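Long-range contacts in cytochrome P450 CYP260B1 (Sorangium cellulosum, PDB 5HIW), which is a bacterial cytochrome P450, a largely helical haem protein whose pocket holds protoporphyrin IX with its iron: residues Glu56-Arg61 and Arg280-Glu285; Trp235-Leu240 and Arg345-Val350; Ile265-Arg270 and Ile321-Val326. All blocks are in the same frame, centred on the assembly; numbering follows the deposited sequence.

Contact 1 (Glu56-Arg61 and Arg280-Glu285); sequences ETFSTR and RFVERE. With HEM (protoporphyrin IX containing Fe), chain B.
Arg280 passes close to Phe58 and Ser59 on its way to the haem. Its CB sits 4.1 Å from Phe58 CB, and CG runs on past Ser59. A bend at chi2 (-72°) sets CD against Ser59 O at 3.3 Å. NE then gives its hydrogen to a water that in turn donates to Phe58 O. At the tip the guanidinium lies flat under Thr60 CG2, 3.7 Å above its centre, while its edge faces a haem propionate. NH1 bonds O1A of HEM at 2.7 Å and NH2 bonds O2A, both nearly straight, so the plane is gripped twice and its rotation fixed.

On the face of the sheet that carries Ser59 and Phe281, away from Phe58 and Val282, Ser59 OG donates to the anti lone pair of Glu283 OE2 at 2.7 Å. Arg61 NE meets Glu283 OE2 from the syn side at 2.9 Å and NH2 reaches OE1, a side-on salt bridge. Arg61 CD rests over the centre of the Phe281 ring, a CH-pi contact.

The backbone pairing is antiparallel. Strand 58-59 is an edge strand of the mixed sheet, strand 277-282 separates it from strand 298-302, and Phe58 packs on Val51 of helix 45-53 and on strand 286-288.

Contact 2 (Trp235-Leu240 and Arg345-Val350); sequences WMLANL and RMEARV. With HEM (protoporphyrin IX containing Fe), chain B.
Ala348 is the point on which three side chains of helix 235-240 converge: Met236, Leu237 and Leu240. Leu237 comes closest, with CD2 3.6 Å from Ala348 CA and lying against CB as well. Leu240 arrives a turn later, and its CD2 is 3.9 Å from Ala348 CB. Met236 adds the end of its chain; with chi3 at -172° the extended shape is kept out to CE, which stops 4.2 Å from the same CB. No hydrogen bond passes between the segments, and the cohesion comes from this apolar cluster. The segment axes stay 10.2 Å apart, at 42° between their N-to-C directions, and the long side chains span the gap to one methyl.

Away from Ala348, toward Arg345 and Glu347, the packing slackens. Leu237 CD1 gets no nearer than 4.5 Å to Glu347 OE2. Arg345 CA is the nearest atom of its residue to Met236 CE, at 4.5 Å. The CB of this partly exposed arginine points away from helix 235-240; its NH2 forms a salt bridge with Glu266, and a magnesium ion is about 5 Å from the side chain.

Met236 also faces the cofactor, its SD 3.8 Å from the vinyl carbon CBB of HEM. In P450 terms helix 232-245 is part of the long central helix and helix 341-358 is helix L. Ile265 of helix 261-271 packs on Met236, Leu240 and Ala348; Met131 of helix 130-140 touches Leu237 and Glu347; helix 93-113 lies against Met346 and Val350.

Contact 3 (Ile265-Arg270 and Ile321-Val326); sequences IEESTR and IHRRPV
Glu267, Arg270 and Arg323 form a salt-bridge network that matches the Glu-Arg-Arg triad of the P450 fold: the first two are the ExxR pair of helix K, and the third comes from the loop before the haem-binding region. Glu267 is bent at chi2 (62°), which turns its CD toward that loop. Arg270 takes the carboxylate side-on, NE to OE1 and NH2 to OE2, each at 2.9 Å, with Glu267 CD in the plane of the guanidinium. Arg323 comes from the other side: its NE reaches Glu267 OE2 at 3.0 Å, crossing the glutamate obliquely with the two planes 25° apart. Arg323 NE and Arg270 NH2 thus approach OE2 from opposite faces of the carboxylate, and Asp320 N is a further donor to it.

The two arginines cross at about a right angle; each guanidinium has the other's CZ over one face, offset toward the rim, with the planes tilted 47°. Their NH2 atoms are 3.4 Å from each other, a repulsion that the shared carboxylate probably offsets. Backbone oxygens help too, His307 O and Pro316 O taking Arg270 NH1, and Pro314 O taking Arg323 NH1. A water donates to both Pro325 O and Glu266 OE1. Pro325 CB rests 4.0 Å from Arg270 CD, and its ring turns CG to within 3.5 Å of Glu267 OE1.

From the N terminus, residues 56-61 come first and wait for 280-285, so contact 1 closes a long, mostly helical loop. Within that loop lie 235-240 and 265-270, whose partners come only after 280-285; contacts 2 and 3 therefore both cross contact 1. Residues 321-326 close contact 3 before 345-350 close contact 2, so contact 3 lies wholly within the span of contact 2. Contact 1 ties sheet strands together on the propionate side of the haem, contact 2 joins two helices near a vinyl group, and contact 3 ties helix 261-271 to the loop between strand 298-302 and helix 341-358. Contacts 2 and 3 touch; contact 1 stands apart.

Contact 1 (Glu56-Arg61 and Arg280-Glu285)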
loop_
_atom_site.group_PDB
_atom_site.type_symbol
_atom_site.label_atom_id
_atom_site.label_comp_id
_atom_site.label_asym_id
_atom_site.label_seq_id
_atom_site.Cartn_x
_atom_site.Cartn_y
_atom_site.Cartn_z
ATOM N N GLU A 56 17.613 -1.471 15.342
ATOM C CA GLU A 56 17.839 -1.213 16.762
ATOM C C GLU A 56 18.035 0.270 16.947
ATOM O O GLU A 56 17.523 0.811 17.888
ATOM C CB GLU A 56 19.082 -1.975 17.314
ATOM C CG GLU A 56 18.899 -3.491 17.404
ATOM C CD GLU A 56 17.670 -3.969 18.194
ATOM O OE1 GLU A 56 17.593 -3.755 19.434
ATOM O OE2 GLU A 56 16.783 -4.605 17.565
ATOM N N THR A 57 18.749 0.913 16.034
ATOM C CA THR A 57 18.936 2.358 16.101
ATOM C C THR A 57 17.686 3.082 15.572
ATOM O O THR A 57 17.284 4.094 16.110
ATOM C CB THR A 57 20.120 2.778 15.241
ATOM O OG1 THR A 57 21.275 2.010 15.595
ATOM C CG2 THR A 57 20.377 4.277 15.392
ATOM N N PHE A 58 17.078 2.547 14.501
ATOM C CA PHE A 58 15.945 3.224 13.864
ATOM C C PHE A 58 14.701 2.349 14.061
ATOM O O PHE A 58 14.508 1.385 13.341
ATOM C CB PHE A 58 16.284 3.474 12.388
ATOM C CG PHE A 58 17.577 4.256 12.169
ATOM C CD1 PHE A 58 17.637 5.645 12.378
ATOM C CD2 PHE A 58 18.703 3.626 11.699
ATOM C CE1 PHE A 58 18.827 6.355 12.118
ATOM C CE2 PHE A 58 19.907 4.331 11.463
ATOM C CZ PHE A 58 19.946 5.703 11.669
ATOM N N SER A 59 13.960 2.586 15.128
ATOM C CA SER A 59 12.839 1.709 15.449
ATOM C C SER A 59 11.515 2.127 14.826
ATOM O O SER A 59 11.382 3.178 14.180
ATOM C CB SER A 59 12.658 1.641 16.963
ATOM O OG SER A 59 12.212 2.873 17.431
ATOM N N THR A 60 10.483 1.378 15.143
ATOM C CA THR A 60 9.127 1.707 14.747
ATOM C C THR A 60 8.310 2.295 15.913
ATOM O O THR A 60 7.087 2.208 15.958
ATOM C CB THR A 60 8.453 0.485 14.083
ATOM O OG1 THR A 60 8.606 -0.687 14.887
ATOM C CG2 THR A 60 9.019 0.251 12.691
ATOM N N ARG A 61 9.001 2.851 16.889
ATOM C CA ARG A 61 8.328 3.337 18.111
ATOM C C ARG A 61 7.193 4.314 17.810
ATOM O O ARG A 61 6.154 4.278 18.474
ATOM C CB ARG A 61 9.386 4.015 19.029
ATOM C CG ARG A 61 8.825 4.547 20.365
ATOM C CD ARG A 61 9.823 5.428 21.047
ATOM N NE ARG A 61 10.915 4.640 21.528
ATOM C CZ ARG A 61 10.928 4.034 22.722
ATOM N NH1 ARG A 61 9.888 4.108 23.545
ATOM N NH2 ARG A 61 11.980 3.334 23.075
ATOM N N ARG A 280 10.639 6.340 10.877
ATOM C CA ARG A 280 11.430 5.690 11.966
ATOM C C ARG A 280 11.733 6.664 13.120
ATOM O O ARG A 280 11.658 7.899 12.938
ATOM C CB ARG A 280 12.718 5.146 11.377
ATOM C CG ARG A 280 12.534 4.039 10.302
ATOM C CD ARG A 280 12.081 2.759 11.001
ATOM N NE ARG A 280 11.933 1.562 10.198
ATOM C CZ ARG A 280 10.821 1.186 9.538
ATOM N NH1 ARG A 280 10.807 0.054 8.874
ATOM N NH2 ARG A 280 9.770 1.991 9.490
ATOM N N PHE A 281 12.041 6.081 14.272
ATOM C CA PHE A 281 12.311 6.767 15.553
ATOM C C PHE A 281 13.777 6.542 15.858
ATOM O O PHE A 281 14.258 5.414 15.801
ATOM C CB PHE A 281 11.449 6.239 16.666
ATOM C CG PHE A 281 11.734 6.927 18.002
ATOM C CD1 PHE A 281 12.777 6.470 18.821
ATOM C CD2 PHE A 281 11.064 8.096 18.357
ATOM C CE1 PHE A 281 13.107 7.118 20.008
ATOM C CE2 PHE A 281 11.362 8.736 19.574
ATOM C CZ PHE A 281 12.393 8.257 20.378
ATOM N N VAL A 282 14.527 7.641 16.103
ATOM C CA VAL A 282 15.986 7.513 16.270
ATOM C C VAL A 282 16.257 7.254 17.747
ATOM O O VAL A 282 16.053 8.141 18.562
ATOM C CB VAL A 282 16.700 8.763 15.796
ATOM C CG1 VAL A 282 18.160 8.608 15.927
ATOM C CG2 VAL A 282 16.368 9.021 14.348
ATOM N N GLU A 283 16.629 6.017 18.065
ATOM C CA GLU A 283 16.708 5.542 19.443
ATOM C C GLU A 283 18.010 6.029 20.110
ATOM O O GLU A 283 18.049 6.237 21.287
ATOM C CB GLU A 283 16.621 4.006 19.465
ATOM C CG GLU A 283 15.242 3.415 19.111
ATOM C CD GLU A 283 14.184 3.617 20.166
ATOM O OE1 GLU A 283 14.608 4.004 21.263
ATOM O OE2 GLU A 283 12.934 3.381 19.951
ATOM N N ARG A 284 19.046 6.192 19.327
ATOM C CA ARG A 284 20.331 6.726 19.799
ATOM C C ARG A 284 20.932 7.632 18.725
ATOM O O ARG A 284 20.781 7.389 17.534
ATOM C CB ARG A 284 21.308 5.595 20.172
ATOM C CG ARG A 284 22.281 5.166 19.069
ATOM C CD ARG A 284 23.007 3.897 19.466
ATOM N NE ARG A 284 23.499 3.181 18.305
ATOM C CZ ARG A 284 24.120 2.011 18.356
ATOM N NH1 ARG A 284 24.310 1.399 19.528
ATOM N NH2 ARG A 284 24.543 1.447 17.235
ATOM N N GLU A 285 21.600 8.712 19.131
ATOM C CA GLU A 285 22.156 9.640 18.131
ATOM C C GLU A 285 22.851 8.915 16.988
ATOM O O GLU A 285 23.634 7.975 17.187
ATOM C CB GLU A 285 23.141 10.654 18.749
ATOM C CG GLU A 285 23.886 11.528 17.735
ATOM C CD GLU A 285 25.139 12.178 18.307
ATOM O OE1 GLU A 285 24.965 13.049 19.189
ATOM O OE2 GLU A 285 26.281 11.827 17.866
HETATM C CHA HEM B . 4.267 -3.252 5.997
HETATM C CHB HEM B . 3.429 -1.021 1.759
HETATM C CHC HEM B . -0.267 -3.969 0.935
HETATM C CHD HEM B . 0.028 -5.432 5.488
HETATM C C1A HEM B . 4.417 -2.442 4.908
HETATM C C2A HEM B . 5.453 -1.488 4.712
HETATM C C3A HEM B . 5.241 -0.885 3.500
HETATM C C4A HEM B . 3.996 -1.386 2.998
HETATM C CMA HEM B . 6.107 0.231 2.880
HETATM C CAA HEM B . 6.670 -1.289 5.609
HETATM C CBA HEM B . 6.289 -0.419 6.818
HETATM C CGA HEM B . 7.477 0.031 7.595
HETATM O O1A HEM B . 8.606 -0.533 7.416
HETATM O O2A HEM B . 7.402 1.085 8.274
HETATM C C1B HEM B . 2.345 -1.576 1.196
HETATM C C2B HEM B . 1.921 -1.251 -0.138
HETATM C C3B HEM B . 0.869 -2.116 -0.371
HETATM C C4B HEM B . 0.646 -2.923 0.831
HETATM C CMB HEM B . 2.420 -0.175 -1.119
HETATM C CAB HEM B . 0.122 -2.067 -1.604
HETATM C CBB HEM B . -1.036 -2.556 -1.896
HETATM C C1C HEM B . -0.518 -4.651 2.125
HETATM C C2C HEM B . -1.551 -5.636 2.234
HETATM C C3C HEM B . -1.462 -6.039 3.539
HETATM C C4C HEM B . -0.446 -5.287 4.202
HETATM C CMC HEM B . -2.424 -5.992 1.055
HETATM C CAC HEM B . -2.268 -7.067 4.225
HETATM C CBC HEM B . -2.774 -8.090 3.552
HETATM C C1D HEM B . 1.237 -4.932 5.955
HETATM C C2D HEM B . 1.689 -5.281 7.328
HETATM C C3D HEM B . 2.859 -4.675 7.483
HETATM C C4D HEM B . 3.127 -3.997 6.205
HETATM C CMD HEM B . 0.940 -6.074 8.382
HETATM C CAD HEM B . 3.816 -4.752 8.684
HETATM C CBD HEM B . 4.806 -5.871 8.423
HETATM C CGD HEM B . 5.799 -6.072 9.576
HETATM O O1D HEM B . 6.055 -5.157 10.418
HETATM O O2D HEM B . 6.419 -7.180 9.711
HETATM N NA HEM B . 3.538 -2.368 3.806
HETATM N NB HEM B . 1.649 -2.642 1.656
HETATM N NC HEM B . 0.166 -4.489 3.249
HETATM N ND HEM B . 2.132 -4.134 5.322
HETATM FE FE HEM B . 1.916 -3.435 3.523
HETATM O O HOH W 1 14.862 0.872 10.492
HETATM O O HOH W 2 0.682 -1.719 4.420
#

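Contact 2 (Trp235-Leu240 and Arg345-Val350)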
loop_
_atom_site.group_PDB
_atom_site.type_symbol
_atom_site.label_atom_id
_atom_site.label_comp_id
_atom_site.label_asym_id
_atom_site.label_seq_id
_atom_site.Cartn_x
_atom_site.Cartn_y
_atom_site.Cartn_z
ATOM N N TRP A 235 -4.416 2.520 -3.859
ATOM C CA TRP A 235 -3.357 3.454 -4.439
ATOM C C TRP A 235 -2.446 2.662 -5.344
ATOM O O TRP A 235 -2.079 3.143 -6.456
ATOM C CB TRP A 235 -2.684 4.266 -3.421
ATOM C CG TRP A 235 -3.628 5.262 -2.854
ATOM C CD1 TRP A 235 -4.216 5.235 -1.589
ATOM C CD2 TRP A 235 -4.189 6.377 -3.535
ATOM N NE1 TRP A 235 -5.105 6.270 -1.476
ATOM C CE2 TRP A 235 -5.077 7.009 -2.635
ATOM C CE3 TRP A 235 -4.019 6.914 -4.822
ATOM C CZ2 TRP A 235 -5.854 8.110 -3.021
ATOM C CZ3 TRP A 235 -4.742 8.042 -5.190
ATOM C CH2 TRP A 235 -5.670 8.610 -4.308
ATOM N N MET A 236 -2.173 1.391 -4.993
ATOM C CA MET A 236 -1.415 0.509 -5.937
ATOM C C MET A 236 -2.146 0.230 -7.212
ATOM O O MET A 236 -1.583 0.304 -8.330
ATOM C CB MET A 236 -1.030 -0.819 -5.265
ATOM C CG MET A 236 -0.456 -1.882 -6.263
ATOM S SD MET A 236 0.457 -3.143 -5.321
ATOM C CE MET A 236 1.184 -4.044 -6.704
ATOM N N LEU A 237 -3.440 -0.083 -7.090
ATOM C CA LEU A 237 -4.245 -0.274 -8.269
ATOM C C LEU A 237 -4.369 0.991 -9.070
ATOM O O LEU A 237 -4.277 0.921 -10.307
ATOM C CB LEU A 237 -5.627 -0.832 -7.926
ATOM C CG LEU A 237 -5.726 -2.262 -7.298
ATOM C CD1 LEU A 237 -7.168 -2.557 -6.849
ATOM C CD2 LEU A 237 -5.234 -3.266 -8.292
ATOM N N ALA A 238 -4.535 2.136 -8.403
ATOM C CA ALA A 238 -4.689 3.370 -9.080
ATOM C C ALA A 238 -3.435 3.632 -9.948
ATOM O O ALA A 238 -3.530 3.930 -11.127
ATOM C CB ALA A 238 -4.861 4.542 -8.119
ATOM N N ASN A 239 -2.256 3.498 -9.368
ATOM C CA ASN A 239 -1.051 3.860 -10.139
ATOM C C ASN A 239 -0.643 2.825 -11.170
ATOM O O ASN A 239 -0.023 3.158 -12.164
ATOM C CB ASN A 239 0.063 4.102 -9.175
ATOM C CG ASN A 239 -0.164 5.331 -8.305
ATOM O OD1 ASN A 239 -1.180 6.018 -8.388
ATOM N ND2 ASN A 239 0.804 5.639 -7.529
ATOM N N LEU A 240 -1.126 1.580 -11.047
ATOM C CA LEU A 240 -0.991 0.597 -12.069
ATOM C C LEU A 240 -1.824 0.984 -13.261
ATOM O O LEU A 240 -1.380 1.006 -14.425
ATOM C CB LEU A 240 -1.376 -0.785 -11.517
ATOM C CG LEU A 240 -1.437 -1.913 -12.512
ATOM C CD1 LEU A 240 -0.207 -2.014 -13.352
ATOM C CD2 LEU A 240 -1.845 -3.253 -11.857
ATOM N N ARG A 345 0.135 -8.009 -4.902
ATOM C CA ARG A 345 0.502 -8.421 -6.253
ATOM C C ARG A 345 -0.542 -9.268 -6.935
ATOM O O ARG A 345 -0.798 -9.135 -8.085
ATOM C CB ARG A 345 1.836 -9.177 -6.177
ATOM C CG ARG A 345 3.062 -8.215 -6.151
ATOM C CD ARG A 345 4.349 -8.955 -5.761
ATOM N NE ARG A 345 5.588 -8.145 -5.953
ATOM C CZ ARG A 345 6.625 -8.119 -5.110
ATOM N NH1 ARG A 345 6.583 -8.731 -3.888
ATOM N NH2 ARG A 345 7.702 -7.392 -5.423
ATOM N N MET A 346 -1.146 -10.199 -6.216
ATOM C CA MET A 346 -2.116 -11.021 -6.778
ATOM C C MET A 346 -3.418 -10.267 -7.151
ATOM O O MET A 346 -4.032 -10.475 -8.191
ATOM C CB MET A 346 -2.401 -12.209 -5.882
ATOM C CG MET A 346 -3.506 -13.108 -6.364
ATOM S SD MET A 346 -5.199 -12.716 -5.771
ATOM C CE MET A 346 -5.070 -13.253 -4.121
ATOM N N GLU A 347 -3.843 -9.415 -6.232
ATOM C CA GLU A 347 -5.070 -8.646 -6.487
ATOM C C GLU A 347 -4.876 -7.714 -7.680
ATOM O O GLU A 347 -5.740 -7.602 -8.542
ATOM C CB GLU A 347 -5.408 -7.882 -5.221
ATOM C CG GLU A 347 -6.810 -7.255 -5.250
ATOM C CD GLU A 347 -7.251 -6.699 -3.914
ATOM O OE1 GLU A 347 -6.762 -7.070 -2.812
ATOM O OE2 GLU A 347 -8.205 -5.899 -4.044
ATOM N N ALA A 348 -3.751 -7.068 -7.769
ATOM C CA ALA A 348 -3.426 -6.270 -8.939
ATOM C C ALA A 348 -3.450 -7.095 -10.204
ATOM O O ALA A 348 -4.032 -6.704 -11.219
ATOM C CB ALA A 348 -2.122 -5.558 -8.742
ATOM N N ARG A 349 -2.790 -8.242 -10.234
ATOM C CA ARG A 349 -2.817 -9.078 -11.411
ATOM C C ARG A 349 -4.207 -9.558 -11.830
ATOM O O ARG A 349 -4.602 -9.465 -13.024
ATOM C CB ARG A 349 -1.881 -10.286 -11.187
ATOM C CG ARG A 349 -1.987 -11.306 -12.287
ATOM C CD ARG A 349 -1.084 -12.517 -12.101
ATOM N NE ARG A 349 -1.045 -13.090 -10.757
ATOM C CZ ARG A 349 -1.896 -13.983 -10.267
ATOM N NH1 ARG A 349 -2.887 -14.401 -10.990
ATOM N NH2 ARG A 349 -1.720 -14.436 -9.040
ATOM N N VAL A 350 -4.955 -10.082 -10.881
ATOM C CA VAL A 350 -6.280 -10.594 -11.135
ATOM C C VAL A 350 -7.263 -9.536 -11.608
ATOM O O VAL A 350 -7.936 -9.701 -12.640
ATOM C CB VAL A 350 -6.827 -11.285 -9.936
ATOM C CG1 VAL A 350 -8.290 -11.672 -10.151
ATOM C CG2 VAL A 350 -5.994 -12.507 -9.622
HETATM C CHA HEM B . 4.267 -3.252 5.997
HETATM C CHB HEM B . 3.429 -1.021 1.759
HETATM C CHC HEM B . -0.267 -3.969 0.935
HETATM C CHD HEM B . 0.028 -5.432 5.488
HETATM C C1A HEM B . 4.417 -2.442 4.908
HETATM C C2A HEM B . 5.453 -1.488 4.712
HETATM C C3A HEM B . 5.241 -0.885 3.500
HETATM C C4A HEM B . 3.996 -1.386 2.998
HETATM C CMA HEM B . 6.107 0.231 2.880
HETATM C CAA HEM B . 6.670 -1.289 5.609
HETATM C CBA HEM B . 6.289 -0.419 6.818
HETATM C CGA HEM B . 7.477 0.031 7.595
HETATM O O1A HEM B . 8.606 -0.533 7.416
HETATM O O2A HEM B . 7.402 1.085 8.274
HETATM C C1B HEM B . 2.345 -1.576 1.196
HETATM C C2B HEM B . 1.921 -1.251 -0.138
HETATM C C3B HEM B . 0.869 -2.116 -0.371
HETATM C C4B HEM B . 0.646 -2.923 0.831
HETATM C CMB HEM B . 2.420 -0.175 -1.119
HETATM C CAB HEM B . 0.122 -2.067 -1.604
HETATM C CBB HEM B . -1.036 -2.556 -1.896
HETATM C C1C HEM B . -0.518 -4.651 2.125
HETATM C C2C HEM B . -1.551 -5.636 2.234
HETATM C C3C HEM B . -1.462 -6.039 3.539
HETATM C C4C HEM B . -0.446 -5.287 4.202
HETATM C CMC HEM B . -2.424 -5.992 1.055
HETATM C CAC HEM B . -2.268 -7.067 4.225
HETATM C CBC HEM B . -2.774 -8.090 3.552
HETATM C C1D HEM B . 1.237 -4.932 5.955
HETATM C C2D HEM B . 1.689 -5.281 7.328
HETATM C C3D HEM B . 2.859 -4.675 7.483
HETATM C C4D HEM B . 3.127 -3.997 6.205
HETATM C CMD HEM B . 0.940 -6.074 8.382
HETATM C CAD HEM B . 3.816 -4.752 8.684
HETATM C CBD HEM B . 4.806 -5.871 8.423
HETATM C CGD HEM B . 5.799 -6.072 9.576
HETATM O O1D HEM B . 6.055 -5.157 10.418
HETATM O O2D HEM B . 6.419 -7.180 9.711
HETATM N NA HEM B . 3.538 -2.368 3.806
HETATM N NB HEM B . 1.649 -2.642 1.656
HETATM N NC HEM B . 0.166 -4.489 3.249
HETATM N ND HEM B . 2.132 -4.134 5.322
HETATM FE FE HEM B . 1.916 -3.435 3.523
HETATM O O HOH W 2 0.682 -1.719 4.420
#

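Contact 3 (Ile265-Arg270 and Ile321-Val326)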
loop_
_atom_site.group_PDB
_atom_site.type_symbol
_atom_site.label_atom_id
_atom_site.label_comp_id
_atom_site.label_asym_id
_atom_site.label_seq_id
_atom_site.Cartn_x
_atom_site.Cartn_y
_atom_site.Cartn_z
ATOM N N ILE A 265 3.480 -4.962 -13.726
ATOM C CA ILE A 265 3.163 -4.461 -12.432
ATOM C C ILE A 265 4.392 -4.022 -11.657
ATOM O O ILE A 265 4.392 -2.975 -10.975
ATOM C CB ILE A 265 2.222 -5.489 -11.652
ATOM C CG1 ILE A 265 0.844 -5.576 -12.356
ATOM C CG2 ILE A 265 2.123 -5.101 -10.176
ATOM C CD1 ILE A 265 -0.025 -6.727 -11.812
ATOM N N GLU A 266 5.468 -4.818 -11.702
ATOM C CA GLU A 266 6.687 -4.493 -11.007
ATOM C C GLU A 266 7.221 -3.170 -11.563
ATOM O O GLU A 266 7.560 -2.261 -10.814
ATOM C CB GLU A 266 7.747 -5.597 -11.152
ATOM C CG GLU A 266 7.389 -6.933 -10.422
ATOM C CD GLU A 266 7.086 -6.645 -8.938
ATOM O OE1 GLU A 266 8.032 -6.345 -8.160
ATOM O OE2 GLU A 266 5.885 -6.667 -8.557
ATOM N N GLU A 267 7.175 -3.023 -12.858
ATOM C CA GLU A 267 7.647 -1.729 -13.450
ATOM C C GLU A 267 6.752 -0.524 -13.082
ATOM O O GLU A 267 7.276 0.527 -12.772
ATOM C CB GLU A 267 7.781 -1.882 -14.946
ATOM C CG GLU A 267 8.199 -0.662 -15.735
ATOM C CD GLU A 267 9.564 -0.093 -15.401
ATOM O OE1 GLU A 267 10.196 -0.428 -14.426
ATOM O OE2 GLU A 267 10.020 0.804 -16.164
ATOM N N SER A 268 5.411 -0.726 -12.936
ATOM C CA SER A 268 4.489 0.318 -12.454
ATOM C C SER A 268 4.826 0.731 -11.077
ATOM O O SER A 268 4.778 1.927 -10.733
ATOM C CB SER A 268 2.984 -0.094 -12.588
ATOM O OG SER A 268 2.505 -0.971 -11.518
ATOM N N THR A 269 5.252 -0.234 -10.247
ATOM C CA THR A 269 5.603 0.124 -8.899
ATOM C C THR A 269 6.932 0.900 -8.824
ATOM O O THR A 269 7.161 1.586 -7.835
ATOM C CB THR A 269 5.597 -1.011 -7.849
ATOM O OG1 THR A 269 6.663 -1.932 -8.093
ATOM C CG2 THR A 269 4.257 -1.699 -7.859
ATOM N N ARG A 270 7.799 0.734 -9.810
ATOM C CA ARG A 270 9.067 1.547 -9.838
ATOM C C ARG A 270 8.791 2.956 -10.412
ATOM O O ARG A 270 9.153 4.007 -9.816
ATOM C CB ARG A 270 10.137 0.846 -10.675
ATOM C CG ARG A 270 11.446 1.623 -10.725
ATOM C CD ARG A 270 12.312 1.195 -11.865
ATOM N NE ARG A 270 11.699 1.619 -13.068
ATOM C CZ ARG A 270 11.678 2.857 -13.521
ATOM N NH1 ARG A 270 12.265 3.840 -12.879
ATOM N NH2 ARG A 270 11.108 3.061 -14.686
ATOM N N ILE A 321 8.105 -2.172 -19.859
ATOM C CA ILE A 321 7.593 -3.420 -19.297
ATOM C C ILE A 321 8.562 -4.547 -19.410
ATOM O O ILE A 321 8.384 -5.573 -18.730
ATOM C CB ILE A 321 6.180 -3.845 -19.774
ATOM C CG1 ILE A 321 6.113 -4.267 -21.242
ATOM C CG2 ILE A 321 5.165 -2.734 -19.470
ATOM C CD1 ILE A 321 4.709 -4.810 -21.523
ATOM N N HIS A 322 9.580 -4.370 -20.246
ATOM C CA HIS A 322 10.701 -5.333 -20.267
ATOM C C HIS A 322 11.865 -5.068 -19.338
ATOM O O HIS A 322 12.785 -5.891 -19.276
ATOM C CB HIS A 322 11.197 -5.496 -21.719
ATOM C CG HIS A 322 10.087 -5.866 -22.653
ATOM N ND1 HIS A 322 9.489 -7.105 -22.637
ATOM C CD2 HIS A 322 9.421 -5.142 -23.578
ATOM C CE1 HIS A 322 8.515 -7.136 -23.516
ATOM N NE2 HIS A 322 8.481 -5.963 -24.133
ATOM N N ARG A 323 11.854 -3.975 -18.579
ATOM C CA ARG A 323 12.878 -3.735 -17.601
ATOM C C ARG A 323 13.098 -4.819 -16.547
ATOM O O ARG A 323 14.231 -5.048 -16.118
ATOM C CB ARG A 323 12.652 -2.364 -16.925
ATOM C CG ARG A 323 13.740 -1.945 -15.969
ATOM C CD ARG A 323 13.310 -0.668 -15.245
ATOM N NE ARG A 323 13.012 0.431 -16.102
ATOM C CZ ARG A 323 13.904 1.348 -16.469
ATOM N NH1 ARG A 323 15.118 1.284 -16.023
ATOM N NH2 ARG A 323 13.486 2.433 -17.099
ATOM N N ARG A 324 12.046 -5.469 -16.057
ATOM C CA ARG A 324 12.186 -6.446 -14.986
ATOM C C ARG A 324 12.963 -5.918 -13.766
ATOM O O ARG A 324 14.015 -6.473 -13.346
ATOM C CB ARG A 324 12.743 -7.753 -15.510
ATOM C CG ARG A 324 11.819 -8.350 -16.545
ATOM C CD ARG A 324 12.289 -9.684 -17.058
ATOM N NE ARG A 324 11.369 -10.235 -18.039
ATOM C CZ ARG A 324 11.300 -11.519 -18.384
ATOM N NH1 ARG A 324 12.104 -12.420 -17.830
ATOM N NH2 ARG A 324 10.415 -11.905 -19.285
ATOM N N PRO A 325 12.561 -4.749 -13.245
ATOM C CA PRO A 325 13.322 -4.142 -12.186
ATOM C C PRO A 325 13.217 -4.884 -10.870
ATOM O O PRO A 325 12.219 -5.548 -10.634
ATOM C CB PRO A 325 12.703 -2.754 -12.056
ATOM C CG PRO A 325 11.300 -3.010 -12.373
ATOM C CD PRO A 325 11.325 -3.982 -13.514
ATOM N N VAL A 326 14.276 -4.831 -10.058
ATOM C CA VAL A 326 14.236 -5.343 -8.681
ATOM C C VAL A 326 14.723 -4.245 -7.698
ATOM O O VAL A 326 15.257 -3.241 -8.091
ATOM C CB VAL A 326 15.104 -6.631 -8.557
ATOM C CG1 VAL A 326 14.618 -7.698 -9.502
ATOM C CG2 VAL A 326 16.550 -6.311 -8.837
HETATM O O HOH W 3 10.792 -6.541 -8.353
#